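Local coordinates for protein DOA1 (Saccharomyces cerevisiae, PDB 3ODT) that probably binds ubiquitin through its WD40 beta-propeller domain, a kind of domain reported to regulate the turnover of F-box proteins, at residues R246-I250 with K259-T263. Numbering follows the deposited sequence.
Sequences RTVRI and KQVIT
The outer hairpin of a WD40 propeller blade illustrates how a classic beta bulge is accommodated in an antiparallel strand pair. Strand 247-250, third in its four-stranded blade, runs at 167° to the outermost strand 259-263, their axes approaching to 4.6 Å. Thr-247/Thr-263 and Arg-249/Val-261 form non-hydrogen-bonded pairs (CA-CA 4.5 and 4.7 Å); Val-248/Ile-262 and Ile-250/Gln-260 are hydrogen-bonded pairs (5.1 and 5.2 Å).

Backbone bonds run from Val-248 N to Ile-262 O (2.9 Å), Ile-262 N to Val-248 O (2.8 Å) and Ile-250 N to Gln-260 O (3.0 Å). At the bulge Ile-250 O accepts Lys-259 N (2.8 Å) and, weakly, Gln-260 N (3.4 Å), with Lys-259 nearly helical at phi/psi -77/-35.

Apolar contact joins Val-248 CB to Ile-262 CB and Ile-250 CD1 to Ile-262 CD1, both 4.2 Å, on the face where Val-248 and Ile-250 meet strand 280-284 of the next blade.

On the other face, the m,t,t side chain of Arg-249 donates NE to Thr-247 OG1 (2.8 Å), Val-261 CG2 lying over its guanidinium, 3.9 Å from Arg-249 NH1. Asp-245 ties both together, salt-bridging Arg-249 NH2 and hydrogen-bonding Thr-247 OG1. The chemistry thus divides: main-chain bonds set the register, Val-248 and Ile-250 pack hydrocarbon against the next blade, and Asp-245 holds buried Thr-247 and Arg-249 in a polar network.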
loop_
_atom_site.group_PDB
_atom_site.type_symbol
_atom_site.label_atom_id
_atom_site.label_comp_id
_atom_site.label_asym_id
_atom_site.label_seq_id
_atom_site.Cartn_x
_atom_site.Cartn_y
_atom_site.Cartn_z
ATOM N N ARG A 246 -6.898 -10.467 -11.151
ATOM C CA ARG A 246 -5.948 -10.069 -12.195
ATOM C C ARG A 246 -6.175 -8.656 -12.701
ATOM O O ARG A 246 -5.606 -8.274 -13.734
ATOM C CB ARG A 246 -5.929 -11.058 -13.374
ATOM C CG ARG A 246 -5.930 -12.519 -12.946
ATOM C CD ARG A 246 -5.628 -13.444 -14.101
ATOM N NE ARG A 246 -6.690 -13.557 -15.101
ATOM C CZ ARG A 246 -6.621 -13.091 -16.347
ATOM N NH1 ARG A 246 -5.567 -12.389 -16.766
ATOM N NH2 ARG A 246 -7.631 -13.294 -17.183
ATOM N N THR A 247 -6.963 -7.878 -11.980
ATOM C CA THR A 247 -7.313 -6.557 -12.461
ATOM C C THR A 247 -6.781 -5.421 -11.573
ATOM O O THR A 247 -6.624 -5.541 -10.347
ATOM C CB THR A 247 -8.836 -6.343 -12.664
ATOM O OG1 THR A 247 -9.515 -6.247 -11.409
ATOM C CG2 THR A 247 -9.442 -7.432 -13.574
ATOM N N VAL A 248 -6.547 -4.301 -12.253
ATOM C CA VAL A 248 -6.420 -2.969 -11.665
ATOM C C VAL A 248 -7.663 -2.224 -12.112
ATOM O O VAL A 248 -8.008 -2.255 -13.299
ATOM C CB VAL A 248 -5.158 -2.233 -12.172
ATOM C CG1 VAL A 248 -5.121 -0.820 -11.612
ATOM C CG2 VAL A 248 -3.908 -3.010 -11.752
ATOM N N ARG A 249 -8.342 -1.562 -11.191
ATOM C CA ARG A 249 -9.584 -0.896 -11.529
ATOM C C ARG A 249 -9.540 0.544 -11.089
ATOM O O ARG A 249 -8.958 0.864 -10.050
ATOM C CB ARG A 249 -10.784 -1.618 -10.940
ATOM C CG ARG A 249 -10.899 -3.018 -11.477
ATOM C CD ARG A 249 -12.111 -3.740 -10.945
ATOM N NE ARG A 249 -12.129 -5.144 -11.369
ATOM C CZ ARG A 249 -13.166 -5.782 -11.880
ATOM N NH1 ARG A 249 -14.300 -5.155 -12.143
ATOM N NH2 ARG A 249 -13.028 -7.072 -12.169
ATOM N N ILE A 250 -10.187 1.408 -11.859
ATOM C CA ILE A 250 -10.240 2.820 -11.530
ATOM C C ILE A 250 -11.700 3.188 -11.368
ATOM O O ILE A 250 -12.501 2.860 -12.241
ATOM C CB ILE A 250 -9.578 3.685 -12.631
ATOM C CG1 ILE A 250 -8.083 3.350 -12.734
ATOM C CG2 ILE A 250 -9.711 5.172 -12.318
ATOM C CD1 ILE A 250 -7.724 2.562 -13.935
ATOM N N LYS A 259 -14.635 3.191 -13.997
ATOM C CA LYS A 259 -14.136 3.946 -15.149
ATOM C C LYS A 259 -13.273 3.089 -16.088
ATOM O O LYS A 259 -13.287 3.300 -17.310
ATOM C CB LYS A 259 -13.326 5.151 -14.672
ATOM C CG LYS A 259 -14.122 6.183 -13.851
ATOM C CD LYS A 259 -13.234 7.375 -13.521
ATOM C CE LYS A 259 -13.962 8.507 -12.892
ATOM N NZ LYS A 259 -13.185 9.754 -13.128
ATOM N N GLN A 260 -12.500 2.161 -15.521
ATOM C CA GLN A 260 -11.635 1.323 -16.330
ATOM C C GLN A 260 -11.302 0.041 -15.580
ATOM O O GLN A 260 -11.134 0.043 -14.344
ATOM C CB GLN A 260 -10.336 2.048 -16.719
ATOM C CG GLN A 260 -9.500 1.289 -17.685
ATOM C CD GLN A 260 -8.291 2.080 -18.128
ATOM O OE1 GLN A 260 -8.011 3.155 -17.600
ATOM N NE2 GLN A 260 -7.545 1.539 -19.077
ATOM N N VAL A 261 -11.206 -1.048 -16.335
ATOM C CA VAL A 261 -10.671 -2.313 -15.839
ATOM C C VAL A 261 -9.492 -2.681 -16.702
ATOM O O VAL A 261 -9.615 -2.825 -17.921
ATOM C CB VAL A 261 -11.701 -3.431 -15.906
ATOM C CG1 VAL A 261 -11.096 -4.775 -15.449
ATOM C CG2 VAL A 261 -12.922 -3.072 -15.097
ATOM N N ILE A 262 -8.351 -2.830 -16.055
ATOM C CA ILE A 262 -7.119 -3.272 -16.697
ATOM C C ILE A 262 -6.831 -4.702 -16.244
ATOM O O ILE A 262 -6.709 -4.993 -15.045
ATOM C CB ILE A 262 -5.921 -2.389 -16.288
ATOM C CG1 ILE A 262 -6.118 -0.942 -16.737
ATOM C CG2 ILE A 262 -4.625 -2.900 -16.892
ATOM C CD1 ILE A 262 -5.186 0.036 -16.090
ATOM N N THR A 263 -6.797 -5.612 -17.195
ATOM C CA THR A 263 -6.588 -7.009 -16.912
ATOM C C THR A 263 -5.173 -7.369 -17.310
ATOM O O THR A 263 -4.741 -7.080 -18.412
ATOM C CB THR A 263 -7.578 -7.880 -17.658
ATOM O OG1 THR A 263 -8.908 -7.513 -17.275
ATOM C CG2 THR A 263 -7.344 -9.347 -17.320
#